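Local atomic coordinates of uncharacterized protein ABO_0056 (Alcanivorax borkumensis, PDB entry 3H35), a protein that is of unknown function but belongs to the abortive infection alpha (Abi-alpha) family, so it may take part in bacterial defence against phage. Residues R49-L54 with Q116-A121; T55-R60 with A107-H112; T75-S80 with S156-T161; Y89-A94 with E133-D138. One frame throughout, in Å; residues are numbered along the deposited sequence.

Near the N terminus of the modelled chain, 49-54 on helix 42-52 meets 116-121 and closes the loop of interaction 1. Helix 56-65 follows after a short turn, and its residues 55-60 reach 107-112 in interaction 2, a loop that lies wholly within the larger one. Strand 71-77 then pairs with the distant strand 156-164 in interaction 3, and inside that span 89-94 closes on 133-138 in interaction 4. Interactions 1 and 2 each cross interactions 3 and 4 along the chain. The first two tie helices 42-52 and 56-65 to helix 106-115 and the turn after it; interaction 3 pairs the two inner strands of the sheet, and interaction 4 packs strand 87-91 and the residues after it on helix 129-137.

Interaction 1: residues R49-L54 with Q116-A121; sequences RHLASL and QGLVIA
Gln116 and Leu118 flank Gly117, whose positive phi forms the Schellman motif that ends helix 106-115, and they meet His50 and Leu54 in the C-terminal part of helix 42-52 and the loop after it. The polar half of the contact is one bond: His50 ND1 donates to Gln116 OE1 at 2.8 Å, nearly straight at 161°. The oxygen lies at the edge of the imidazole, in its plane, while the amide is turned 36° against the ring. A bend in the Gln116 chain, with chi2 at -75°, turns CD toward the histidine. With ND1 donating, NE2 can accept, and Arg49 NH2 bonds to His50 NE2 at 3.3 Å. Arg49 also lays its CG over the centre of one face of the same ring, but its strongest partner is Glu58 of the second subunit, with which it forms a salt bridge.

The apolar half belongs to Leu118. Leu118 CD1 meets Leu54 CD2 tip to tip at 3.9 Å and lies equally far, 3.9 Å, from the carbonyl oxygen His50 O, with Leu51 CD2 a looser neighbour at 4.5 Å. Within the segment 49-54, Ser53 OG donates to Arg49 O at 2.6 Å.

Leu62 of helix 56-65 packs on Leu51, Leu54 and Leu118 alike, and Leu171 of helix 166-175 touches His50, Leu51 and Leu118. The His50 ring also meets His112 of the second subunit. From here the chain passes directly into strand 119-123, which pairs with strand 156-164 at one border of the sheet.

Interaction 2: residues T55-R60 with A107-H112; sequences TGDEAR and ALYLNH. With EDO (1,2-ethanediol), chain D.
Tyr109 of helix 106-115 packs its ring and hydroxyl against Asp57 and Glu58 in the first turn of helix 56-65, a turn closed by a capping box. In that box Thr55 is the N-cap: chi1 of 72° puts OG1 between its own backbone N and carbonyl carbon, where Thr55 OG1 accepts from Glu58 N at 3.3 Å. Reciprocally, Glu58 OE1 accepts from Thr55 N at 2.8 Å, met from above the carboxylate plane. The short helical segments cross at -67°, and the tyrosine spans much of the gap between them. Tyr109 OH donates to Asp57 OD2 at 2.6 Å, arriving on the anti side of the carboxylate, while Asp57 CB presses close to the ring, 3.2 Å from Tyr109 CE2. Backbone N-H groups of Gln101 and Cys102 hold the two Asp57 oxygens from the loop before helix 106-115.

Beyond its CG the Glu58 chain is extended. Glu58 CG lies 3.7 Å from Tyr109 CD1, and the carboxylate crosses the His112 side chain with its plane only 4° from that of the imidazole. Glu58 OE2 approaches His112 CB to 3.5 Å. Besides serving the cap, OE1 forms a salt bridge with Arg49 of the third subunit, so this helix start also belongs to the subunit interface. One water bridges Thr55 OG1 and Tyr109 OH; another donates to Glu58 OE2 and, weakly, to Leu108 O. Further along helix 106-115, the ethanediol, probably from the crystallisation liquor, donates from O1 to Asn111 OD1 at 2.6 Å.

Interaction 3: residues T75-S80 with S156-T161; sequences TLYSGS and SIRRET
Glu160 OE2 is gripped by two donors. Tyr77 OH comes to the syn side of Glu160 OE2 at 2.6 Å, the two side chains meeting tip to tip, and Arg158 NH2 forms a salt bridge with Glu160 OE2 on the anti side at 2.7 Å, with OE2 in the guanidinium plane. The other oxygen, Glu160 OE1, accepts from Thr75 OG1 at 2.5 Å, a shortness that may reflect coordinate error, and pairs with Arg90 of strand 87-91. This buried carboxylate is therefore well satisfied, and its several bonds probably favour the charged form. The Tyr77 ring stands almost upright to the carboxylate, 84° between planes, and Tyr77 CE2 rests 3.7 Å from Arg158 CB.

Beneath these side chains the backbones pair in antiparallel register. Thr75 and Arg158 form one hydrogen-bonded pair, with Arg158 N to Thr75 O at 2.8 Å, and Tyr77 and Ser156 form the next, with Tyr77 N to Ser156 O at 2.9 Å. A chi1 of 56° sets Ser156 OG between its backbone N and carbonyl carbon, where it donates at 2.6 Å to Gly79 O, just past strand 71-77.

Leu76 and Ile157, the non-hydrogen-bonded pair between them, lie side by side on the face toward helix 139-151, Leu76 CD2 and Ile157 CG1 3.6 Å apart. The two segments are the inner strands of a four-stranded antiparallel sheet of order 87-91, 71-77, 156-164, 119-123.

Interaction 4: residues Y89-A94 with E133-D138; sequences YRYSNA and ELCEGD. With EDO (1,2-ethanediol), chain D.
Tyr91 packs on Cys135 where strand 87-91 meets helix 129-137; just before it, Arg90 NH1 donates to ethanediol O2 at 2.7 Å, NE bonds to Thr75 OG1 and NH2 forms a salt bridge with Glu86 of the second subunit. The edge of the Tyr91 ring receives Cys135, with Tyr91 CD2 4.0 Å from Cys135 CB. Cys135 SG, 5.2 Å from the Tyr91 ring centroid and 81° off its normal, makes an edge-on sulfur-aromatic contact. Tyr91 OH lies 3.1 Å from both Asp138 OD1 and Asp138 OD2, but the angles are too poor for a hydrogen bond to either; Asp138 is the N-cap of helix 139-151, and its OD2 accepts from Phe141 N. Strand 87-91 is an outermost strand of the antiparallel sheet; Ser92 follows Tyr91 and forms an ST turn, Ser92 OG accepting from Ala94 N at 3.0 Å and also bonding to Ala72 O. Asn93 N approaches Cys135 SG to 3.4 Å. With chi1 at 62°, Asn93 CG sits between the backbone N and the carbonyl carbon, which brings the amide near the sulfur, Asn93 OD1 to Cys135 SG 3.6 Å. Asn93 ND2 bonds to Asp131 of helix 129-137 and passes 4.1 Å from Leu134 CD1.

Interaction 1: residues R49-L54 with Q116-A121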
loop_
_atom_site.group_PDB
_atom_site.type_symbol
_atom_site.label_atom_id
_atom_site.label_comp_id
_atom_site.label_asym_id
_atom_site.label_seq_id
_atom_site.Cartn_x
_atom_site.Cartn_y
_atom_site.Cartn_z
ATOM N N ARG A 49 3.852 7.141 -14.564
ATOM C CA ARG A 49 3.274 6.093 -13.763
ATOM C C ARG A 49 2.741 6.613 -12.414
ATOM O O ARG A 49 1.711 6.166 -11.931
ATOM C CB ARG A 49 4.390 5.072 -13.550
ATOM C CG ARG A 49 4.063 3.879 -12.853
ATOM C CD ARG A 49 5.282 2.933 -12.851
ATOM N NE ARG A 49 6.244 3.237 -11.801
ATOM C CZ ARG A 49 7.393 2.589 -11.657
ATOM N NH1 ARG A 49 7.752 1.669 -12.541
ATOM N NH2 ARG A 49 8.196 2.881 -10.646
ATOM N N HIS A 50 3.434 7.553 -11.795
ATOM C CA HIS A 50 3.041 7.997 -10.473
ATOM C C HIS A 50 2.329 9.338 -10.447
ATOM O O HIS A 50 1.578 9.558 -9.533
ATOM C CB HIS A 50 4.229 8.019 -9.530
ATOM C CG HIS A 50 4.827 6.667 -9.314
ATOM N ND1 HIS A 50 4.107 5.620 -8.778
ATOM C CD2 HIS A 50 6.057 6.176 -9.587
ATOM C CE1 HIS A 50 4.876 4.544 -8.707
ATOM N NE2 HIS A 50 6.072 4.860 -9.174
ATOM N N LEU A 51 2.554 10.225 -11.421
ATOM C CA LEU A 51 1.953 11.576 -11.377
ATOM C C LEU A 51 0.900 11.726 -12.477
ATOM O O LEU A 51 -0.188 12.177 -12.194
ATOM C CB LEU A 51 2.996 12.714 -11.518
ATOM C CG LEU A 51 4.030 12.833 -10.397
ATOM C CD1 LEU A 51 4.945 14.044 -10.673
ATOM C CD2 LEU A 51 3.334 12.848 -8.988
ATOM N N ALA A 52 1.201 11.325 -13.709
ATOM C CA ALA A 52 0.250 11.521 -14.806
ATOM C C ALA A 52 -0.954 10.622 -14.567
ATOM O O ALA A 52 -2.063 10.971 -14.978
ATOM C CB ALA A 52 0.886 11.224 -16.186
ATOM N N SER A 53 -0.746 9.506 -13.858
ATOM C CA SER A 53 -1.848 8.586 -13.553
ATOM C C SER A 53 -2.774 9.083 -12.419
ATOM O O SER A 53 -3.821 8.516 -12.163
ATOM C CB SER A 53 -1.268 7.222 -13.163
ATOM O OG SER A 53 -0.564 7.320 -11.925
ATOM N N LEU A 54 -2.371 10.121 -11.687
ATOM C CA LEU A 54 -3.235 10.696 -10.678
ATOM C C LEU A 54 -4.508 11.259 -11.321
ATOM O O LEU A 54 -4.463 11.753 -12.435
ATOM C CB LEU A 54 -2.501 11.816 -9.950
ATOM C CG LEU A 54 -1.283 11.434 -9.077
ATOM C CD1 LEU A 54 -0.676 12.754 -8.515
ATOM C CD2 LEU A 54 -1.641 10.452 -7.903
ATOM N N GLN A 116 0.703 5.243 -2.599
ATOM C CA GLN A 116 1.733 5.535 -3.599
ATOM C C GLN A 116 3.029 6.164 -3.001
ATOM O O GLN A 116 3.980 6.417 -3.724
ATOM C CB GLN A 116 1.151 6.444 -4.678
ATOM C CG GLN A 116 0.244 5.754 -5.646
ATOM C CD GLN A 116 1.023 4.927 -6.600
ATOM O OE1 GLN A 116 1.671 5.460 -7.500
ATOM N NE2 GLN A 116 0.996 3.612 -6.409
ATOM N N GLY A 117 3.044 6.427 -1.701
ATOM C CA GLY A 117 4.230 6.927 -1.022
ATOM C C GLY A 117 4.494 8.399 -1.312
ATOM O O GLY A 117 5.600 8.871 -1.128
ATOM N N LEU A 118 3.457 9.126 -1.740
ATOM C CA LEU A 118 3.608 10.490 -2.211
ATOM C C LEU A 118 3.486 11.521 -1.091
ATOM O O LEU A 118 3.929 12.659 -1.265
ATOM C CB LEU A 118 2.572 10.803 -3.315
ATOM C CG LEU A 118 2.680 9.992 -4.610
ATOM C CD1 LEU A 118 1.624 10.381 -5.686
ATOM C CD2 LEU A 118 4.130 10.071 -5.162
ATOM N N VAL A 119 2.868 11.127 0.029
ATOM C CA VAL A 119 2.638 11.995 1.176
ATOM C C VAL A 119 3.001 11.241 2.466
ATOM O O VAL A 119 3.122 10.003 2.460
ATOM C CB VAL A 119 1.175 12.432 1.243
ATOM C CG1 VAL A 119 0.774 13.263 -0.006
ATOM C CG2 VAL A 119 0.210 11.229 1.450
ATOM N N ILE A 120 3.159 11.969 3.558
ATOM C CA ILE A 120 3.409 11.373 4.868
ATOM C C ILE A 120 2.499 12.022 5.882
ATOM O O ILE A 120 1.950 13.092 5.602
ATOM C CB ILE A 120 4.862 11.519 5.349
ATOM C CG1 ILE A 120 5.286 12.997 5.327
ATOM C CG2 ILE A 120 5.782 10.632 4.522
ATOM C CD1 ILE A 120 6.666 13.246 5.938
ATOM N N ALA A 121 2.341 11.353 7.038
ATOM C CA ALA A 121 1.631 11.885 8.188
ATOM C C ALA A 121 2.636 12.183 9.286
ATOM O O ALA A 121 3.519 11.387 9.534
ATOM C CB ALA A 121 0.571 10.892 8.689
#

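Interaction 2: residues T55-R60 with A107-H112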
loop_
_atom_site.group_PDB
_atom_site.type_symbol
_atom_site.label_atom_id
_atom_site.label_comp_id
_atom_site.label_asym_id
_atom_site.label_seq_id
_atom_site.Cartn_x
_atom_site.Cartn_y
_atom_site.Cartn_z
ATOM N N THR A 55 -5.652 11.219 -10.636
ATOM C CA THR A 55 -6.808 11.958 -11.124
ATOM C C THR A 55 -6.499 13.469 -10.894
ATOM O O THR A 55 -5.607 13.828 -10.111
ATOM C CB THR A 55 -8.126 11.623 -10.397
ATOM O OG1 THR A 55 -8.073 12.174 -9.079
ATOM C CG2 THR A 55 -8.424 10.095 -10.334
ATOM N N GLY A 56 -7.221 14.342 -11.599
ATOM C CA GLY A 56 -7.030 15.802 -11.453
ATOM C C GLY A 56 -7.104 16.227 -9.967
ATOM O O GLY A 56 -6.281 17.000 -9.481
ATOM N N ASP A 57 -8.071 15.688 -9.239
ATOM C CA ASP A 57 -8.223 16.060 -7.831
ATOM C C ASP A 57 -6.982 15.643 -7.054
ATOM O O ASP A 57 -6.459 16.452 -6.299
ATOM C CB ASP A 57 -9.501 15.473 -7.199
ATOM C CG ASP A 57 -10.762 16.245 -7.588
ATOM O OD1 ASP A 57 -10.601 17.300 -8.217
ATOM O OD2 ASP A 57 -11.910 15.817 -7.265
ATOM N N GLU A 58 -6.508 14.417 -7.257
ATOM C CA GLU A 58 -5.286 13.935 -6.583
ATOM C C GLU A 58 -4.071 14.808 -6.914
ATOM O O GLU A 58 -3.253 15.097 -6.031
ATOM C CB GLU A 58 -4.983 12.471 -6.960
ATOM C CG GLU A 58 -5.949 11.470 -6.322
ATOM C CD GLU A 58 -5.971 10.110 -6.998
ATOM O OE1 GLU A 58 -5.388 9.997 -8.095
ATOM O OE2 GLU A 58 -6.607 9.168 -6.432
ATOM N N ALA A 59 -3.978 15.217 -8.178
ATOM C CA ALA A 59 -2.885 16.022 -8.669
ATOM C C ALA A 59 -2.945 17.425 -8.025
ATOM O O ALA A 59 -1.895 18.009 -7.679
ATOM C CB ALA A 59 -2.948 16.130 -10.200
ATOM N N ARG A 60 -4.170 17.963 -7.903
ATOM C CA ARG A 60 -4.359 19.258 -7.270
ATOM C C ARG A 60 -3.970 19.216 -5.777
ATOM O O ARG A 60 -3.368 20.169 -5.251
ATOM C CB ARG A 60 -5.806 19.759 -7.489
ATOM C CG ARG A 60 -6.103 20.190 -8.931
ATOM C CD ARG A 60 -7.430 20.865 -9.065
ATOM N NE ARG A 60 -7.325 22.175 -8.458
ATOM C CZ ARG A 60 -6.995 23.296 -9.081
ATOM N NH1 ARG A 60 -6.780 23.312 -10.394
ATOM N NH2 ARG A 60 -6.900 24.423 -8.382
ATOM N N ALA A 107 -11.172 10.952 1.255
ATOM C CA ALA A 107 -10.606 9.772 1.886
ATOM C C ALA A 107 -10.044 8.776 0.857
ATOM O O ALA A 107 -8.936 8.250 1.052
ATOM C CB ALA A 107 -11.620 9.103 2.859
ATOM N N LEU A 108 -10.752 8.570 -0.252
ATOM C CA LEU A 108 -10.230 7.752 -1.350
ATOM C C LEU A 108 -8.940 8.321 -1.917
ATOM O O LEU A 108 -7.961 7.585 -2.166
ATOM C CB LEU A 108 -11.234 7.633 -2.495
ATOM C CG LEU A 108 -12.352 6.618 -2.314
ATOM C CD1 LEU A 108 -13.563 6.988 -3.278
ATOM C CD2 LEU A 108 -11.814 5.178 -2.538
ATOM N N TYR A 109 -8.935 9.643 -2.109
ATOM C CA TYR A 109 -7.751 10.296 -2.656
ATOM C C TYR A 109 -6.570 10.124 -1.730
ATOM O O TYR A 109 -5.455 9.859 -2.174
ATOM C CB TYR A 109 -7.992 11.782 -2.853
ATOM C CG TYR A 109 -9.042 12.144 -3.882
ATOM C CD1 TYR A 109 -9.360 11.273 -4.948
ATOM C CD2 TYR A 109 -9.692 13.375 -3.824
ATOM C CE1 TYR A 109 -10.311 11.622 -5.902
ATOM C CE2 TYR A 109 -10.661 13.748 -4.799
ATOM C CZ TYR A 109 -10.961 12.868 -5.829
ATOM O OH TYR A 109 -11.880 13.236 -6.804
ATOM N N LEU A 110 -6.792 10.332 -0.434
ATOM C CA LEU A 110 -5.694 10.191 0.524
ATOM C C LEU A 110 -5.196 8.759 0.614
ATOM O O LEU A 110 -3.991 8.514 0.730
ATOM C CB LEU A 110 -6.092 10.701 1.886
ATOM C CG LEU A 110 -6.290 12.215 2.008
ATOM C CD1 LEU A 110 -6.985 12.583 3.350
ATOM C CD2 LEU A 110 -4.956 12.918 1.884
ATOM N N ASN A 111 -6.097 7.785 0.513
ATOM C CA ASN A 111 -5.659 6.390 0.518
ATOM C C ASN A 111 -4.688 6.137 -0.635
ATOM O O ASN A 111 -3.670 5.513 -0.445
ATOM C CB ASN A 111 -6.817 5.431 0.379
ATOM C CG ASN A 111 -6.432 4.034 0.768
ATOM O OD1 ASN A 111 -6.382 3.715 1.962
ATOM N ND2 ASN A 111 -6.060 3.238 -0.200
ATOM N N HIS A 112 -5.012 6.645 -1.821
ATOM C CA HIS A 112 -4.134 6.510 -2.974
ATOM C C HIS A 112 -2.795 7.263 -2.819
ATOM O O HIS A 112 -1.753 6.694 -3.102
ATOM C CB HIS A 112 -4.858 7.015 -4.239
ATOM C CG HIS A 112 -4.100 6.770 -5.522
ATOM N ND1 HIS A 112 -4.039 5.538 -6.131
ATOM C CD2 HIS A 112 -3.361 7.605 -6.291
ATOM C CE1 HIS A 112 -3.314 5.624 -7.227
ATOM N NE2 HIS A 112 -2.878 6.871 -7.345
HETATM C C1 EDO D . -5.358 6.148 4.271
HETATM O O1 EDO D . -6.395 5.159 4.155
HETATM C C2 EDO D . -3.972 5.541 4.233
HETATM O O2 EDO D . -3.131 6.318 5.070
HETATM O O HOH W 1 -11.098 12.066 -9.285
HETATM O O HOH W 2 -8.405 7.668 -5.162
#

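Interaction 3: residues T75-S80 with S156-T161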
loop_
_atom_site.group_PDB
_atom_site.type_symbol
_atom_site.label_atom_id
_atom_site.label_comp_id
_atom_site.label_asym_id
_atom_site.label_seq_id
_atom_site.Cartn_x
_atom_site.Cartn_y
_atom_site.Cartn_z
ATOM N N THR A 75 -6.723 10.761 11.315
ATOM C CA THR A 75 -6.460 9.378 11.013
ATOM C C THR A 75 -7.251 8.493 11.971
ATOM O O THR A 75 -7.226 8.698 13.176
ATOM C CB THR A 75 -4.944 9.110 11.118
ATOM O OG1 THR A 75 -4.214 9.995 10.226
ATOM C CG2 THR A 75 -4.652 7.667 10.818
ATOM N N LEU A 76 -7.981 7.536 11.420
ATOM C CA LEU A 76 -8.678 6.545 12.195
ATOM C C LEU A 76 -7.808 5.323 12.263
ATOM O O LEU A 76 -7.427 4.726 11.236
ATOM C CB LEU A 76 -10.037 6.216 11.588
ATOM C CG LEU A 76 -11.052 7.352 11.587
ATOM C CD1 LEU A 76 -12.364 6.917 10.871
ATOM C CD2 LEU A 76 -11.337 7.864 13.010
ATOM N N TYR A 77 -7.483 4.980 13.509
ATOM C CA TYR A 77 -6.693 3.839 13.870
ATOM C C TYR A 77 -7.554 2.770 14.496
ATOM O O TYR A 77 -8.437 3.059 15.303
ATOM C CB TYR A 77 -5.663 4.231 14.917
ATOM C CG TYR A 77 -4.487 4.953 14.371
ATOM C CD1 TYR A 77 -3.380 4.268 13.915
ATOM C CD2 TYR A 77 -4.476 6.324 14.298
ATOM C CE1 TYR A 77 -2.254 4.961 13.394
ATOM C CE2 TYR A 77 -3.368 7.027 13.794
ATOM C CZ TYR A 77 -2.271 6.333 13.340
ATOM O OH TYR A 77 -1.214 7.030 12.835
ATOM N N SER A 78 -7.197 1.526 14.215
ATOM C CA SER A 78 -7.990 0.391 14.613
ATOM C C SER A 78 -8.069 0.230 16.106
ATOM O O SER A 78 -9.039 -0.294 16.608
ATOM C CB SER A 78 -7.416 -0.890 14.007
ATOM O OG SER A 78 -6.096 -1.107 14.450
ATOM N N GLY A 79 -7.048 0.683 16.810
ATOM C CA GLY A 79 -7.011 0.589 18.257
ATOM C C GLY A 79 -7.078 1.964 18.909
ATOM O O GLY A 79 -7.117 2.996 18.227
ATOM N N SER A 80 -7.050 1.949 20.237
ATOM C CA SER A 80 -7.093 3.148 21.059
ATOM C C SER A 80 -5.748 3.840 21.081
ATOM O O SER A 80 -4.745 3.304 20.640
ATOM C CB SER A 80 -7.443 2.807 22.505
ATOM O OG SER A 80 -6.225 2.574 23.236
ATOM N N SER A 156 -9.856 4.820 17.140
ATOM C CA SER A 156 -9.606 6.172 17.627
ATOM C C SER A 156 -9.228 7.136 16.522
ATOM O O SER A 156 -8.564 6.757 15.515
ATOM C CB SER A 156 -8.507 6.172 18.710
ATOM O OG SER A 156 -7.332 5.574 18.215
ATOM N N ILE A 157 -9.605 8.386 16.746
ATOM C CA ILE A 157 -9.166 9.494 15.907
ATOM C C ILE A 157 -7.851 9.963 16.435
ATOM O O ILE A 157 -7.702 10.189 17.629
ATOM C CB ILE A 157 -10.068 10.715 15.997
ATOM C CG1 ILE A 157 -11.502 10.347 15.602
ATOM C CG2 ILE A 157 -9.509 11.839 15.078
ATOM C CD1 ILE A 157 -12.504 11.488 15.643
ATOM N N ARG A 158 -6.904 10.148 15.535
ATOM C CA ARG A 158 -5.689 10.829 15.873
ATOM C C ARG A 158 -5.489 11.997 14.950
ATOM O O ARG A 158 -5.548 11.841 13.729
ATOM C CB ARG A 158 -4.489 9.899 15.786
ATOM C CG ARG A 158 -3.239 10.538 16.322
ATOM C CD ARG A 158 -2.105 9.505 16.458
ATOM N NE ARG A 158 -0.931 10.051 17.153
ATOM C CZ ARG A 158 0.179 10.500 16.556
ATOM N NH1 ARG A 158 1.189 10.967 17.288
ATOM N NH2 ARG A 158 0.303 10.479 15.238
ATOM N N ARG A 159 -5.250 13.160 15.548
ATOM C CA ARG A 159 -4.956 14.361 14.819
ATOM C C ARG A 159 -3.496 14.356 14.373
ATOM O O ARG A 159 -2.578 14.254 15.164
ATOM C CB ARG A 159 -5.250 15.600 15.645
ATOM C CG ARG A 159 -6.734 15.819 15.951
ATOM C CD ARG A 159 -6.878 16.910 16.983
ATOM N NE ARG A 159 -8.243 17.389 17.100
ATOM C CZ ARG A 159 -8.593 18.446 17.812
ATOM N NH1 ARG A 159 -7.676 19.144 18.485
ATOM N NH2 ARG A 159 -9.855 18.825 17.827
ATOM N N GLU A 160 -3.316 14.472 13.064
ATOM C CA GLU A 160 -2.005 14.431 12.459
ATOM C C GLU A 160 -1.875 15.575 11.427
ATOM O O GLU A 160 -2.785 16.398 11.252
ATOM C CB GLU A 160 -1.793 13.044 11.842
ATOM C CG GLU A 160 -1.843 11.904 12.891
ATOM C CD GLU A 160 -1.596 10.522 12.313
ATOM O OE1 GLU A 160 -1.901 10.276 11.123
ATOM O OE2 GLU A 160 -1.095 9.667 13.065
ATOM N N THR A 161 -0.722 15.627 10.779
ATOM C CA THR A 161 -0.429 16.639 9.800
ATOM C C THR A 161 -0.008 16.011 8.464
ATOM O O THR A 161 0.866 15.143 8.429
ATOM C CB THR A 161 0.676 17.542 10.332
ATOM O OG1 THR A 161 0.286 18.041 11.630
ATOM C CG2 THR A 161 0.923 18.697 9.353
#

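Interaction 4: residues Y89-A94 with E133-D138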
loop_
_atom_site.group_PDB
_atom_site.type_symbol
_atom_site.label_atom_id
_atom_site.label_comp_id
_atom_site.label_asym_id
_atom_site.label_seq_id
_atom_site.Cartn_x
_atom_site.Cartn_y
_atom_site.Cartn_z
ATOM N N TYR A 89 -8.335 4.799 7.817
ATOM C CA TYR A 89 -9.091 5.784 7.105
ATOM C C TYR A 89 -8.450 7.111 7.395
ATOM O O TYR A 89 -7.981 7.336 8.496
ATOM C CB TYR A 89 -10.547 5.818 7.610
ATOM C CG TYR A 89 -11.513 6.702 6.820
ATOM C CD1 TYR A 89 -12.206 6.188 5.745
ATOM C CD2 TYR A 89 -11.801 8.032 7.205
ATOM C CE1 TYR A 89 -13.105 6.942 5.052
ATOM C CE2 TYR A 89 -12.715 8.806 6.474
ATOM C CZ TYR A 89 -13.354 8.226 5.419
ATOM O OH TYR A 89 -14.276 8.911 4.658
ATOM N N ARG A 90 -8.413 7.975 6.403
ATOM C CA ARG A 90 -7.829 9.283 6.575
ATOM C C ARG A 90 -8.705 10.338 5.938
ATOM O O ARG A 90 -9.326 10.078 4.923
ATOM C CB ARG A 90 -6.417 9.336 6.045
ATOM C CG ARG A 90 -5.453 8.712 7.006
ATOM C CD ARG A 90 -3.997 8.796 6.578
ATOM N NE ARG A 90 -3.139 8.794 7.770
ATOM C CZ ARG A 90 -1.982 8.161 7.886
ATOM N NH1 ARG A 90 -1.512 7.410 6.893
ATOM N NH2 ARG A 90 -1.309 8.256 9.023
ATOM N N TYR A 91 -8.764 11.504 6.586
ATOM C CA TYR A 91 -9.634 12.589 6.178
ATOM C C TYR A 91 -8.900 13.909 6.327
ATOM O O TYR A 91 -8.083 14.077 7.205
ATOM C CB TYR A 91 -10.946 12.581 6.999
ATOM C CG TYR A 91 -11.975 13.564 6.501
ATOM C CD1 TYR A 91 -12.898 13.202 5.511
ATOM C CD2 TYR A 91 -11.996 14.869 6.975
ATOM C CE1 TYR A 91 -13.833 14.120 5.028
ATOM C CE2 TYR A 91 -12.919 15.798 6.495
ATOM C CZ TYR A 91 -13.831 15.417 5.522
ATOM O OH TYR A 91 -14.742 16.356 5.045
ATOM N N SER A 92 -9.192 14.854 5.457
ATOM C CA SER A 92 -8.570 16.162 5.567
ATOM C C SER A 92 -9.485 17.145 4.918
ATOM O O SER A 92 -10.336 16.740 4.120
ATOM C CB SER A 92 -7.215 16.180 4.863
ATOM O OG SER A 92 -6.621 17.470 4.916
ATOM N N ASN A 93 -9.325 18.426 5.259
ATOM C CA ASN A 93 -9.993 19.509 4.535
ATOM C C ASN A 93 -9.078 20.197 3.523
ATOM O O ASN A 93 -9.459 21.205 2.950
ATOM C CB ASN A 93 -10.653 20.529 5.507
ATOM C CG ASN A 93 -9.659 21.215 6.408
ATOM O OD1 ASN A 93 -8.548 20.721 6.624
ATOM N ND2 ASN A 93 -10.054 22.365 6.965
ATOM N N ALA A 94 -7.899 19.625 3.276
ATOM C CA ALA A 94 -6.932 20.179 2.320
ATOM C C ALA A 94 -7.560 20.306 0.921
ATOM O O ALA A 94 -7.157 21.140 0.146
ATOM C CB ALA A 94 -5.675 19.307 2.253
ATOM N N GLU A 133 -11.049 20.721 14.014
ATOM C CA GLU A 133 -12.405 20.886 14.493
ATOM C C GLU A 133 -13.390 20.896 13.347
ATOM O O GLU A 133 -14.383 20.176 13.385
ATOM C CB GLU A 133 -12.536 22.154 15.361
ATOM C CG GLU A 133 -11.782 22.043 16.672
ATOM C CD GLU A 133 -11.652 23.367 17.454
ATOM O OE1 GLU A 133 -12.191 24.431 17.010
ATOM O OE2 GLU A 133 -10.997 23.338 18.524
ATOM N N LEU A 134 -13.106 21.669 12.307
ATOM C CA LEU A 134 -13.904 21.600 11.085
ATOM C C LEU A 134 -13.958 20.182 10.520
ATOM O O LEU A 134 -15.024 19.736 10.108
ATOM C CB LEU A 134 -13.349 22.516 9.994
ATOM C CG LEU A 134 -13.417 24.011 10.230
ATOM C CD1 LEU A 134 -12.709 24.678 9.054
ATOM C CD2 LEU A 134 -14.901 24.558 10.439
ATOM N N CYS A 135 -12.822 19.481 10.457
ATOM C CA CYS A 135 -12.837 18.129 9.932
ATOM C C CYS A 135 -13.650 17.178 10.811
ATOM O O CYS A 135 -14.387 16.332 10.304
ATOM C CB CYS A 135 -11.423 17.576 9.830
ATOM S SG CYS A 135 -10.469 18.308 8.511
ATOM N N GLU A 136 -13.463 17.279 12.120
ATOM C CA GLU A 136 -14.156 16.381 13.023
ATOM C C GLU A 136 -15.677 16.605 12.949
ATOM O O GLU A 136 -16.466 15.684 13.180
ATOM C CB GLU A 136 -13.632 16.531 14.450
ATOM C CG GLU A 136 -12.275 15.847 14.617
ATOM C CD GLU A 136 -11.442 16.366 15.776
ATOM O OE1 GLU A 136 -11.821 17.378 16.380
ATOM O OE2 GLU A 136 -10.366 15.791 16.073
ATOM N N GLY A 137 -16.087 17.805 12.563
ATOM C CA GLY A 137 -17.495 18.084 12.450
ATOM C C GLY A 137 -18.102 17.606 11.147
ATOM O O GLY A 137 -19.313 17.587 11.014
ATOM N N ASP A 138 -17.288 17.234 10.172
ATOM C CA ASP A 138 -17.837 16.862 8.903
ATOM C C ASP A 138 -18.715 15.600 8.981
ATOM O O ASP A 138 -18.323 14.571 9.535
ATOM C CB ASP A 138 -16.726 16.620 7.880
ATOM C CG ASP A 138 -17.280 16.250 6.528
ATOM O OD1 ASP A 138 -17.669 17.188 5.799
ATOM O OD2 ASP A 138 -17.342 15.053 6.194
HETATM C C1 EDO D . -5.358 6.148 4.271
HETATM O O1 EDO D . -6.395 5.159 4.155
HETATM C C2 EDO D . -3.972 5.541 4.233
HETATM O O2 EDO D . -3.131 6.318 5.070
#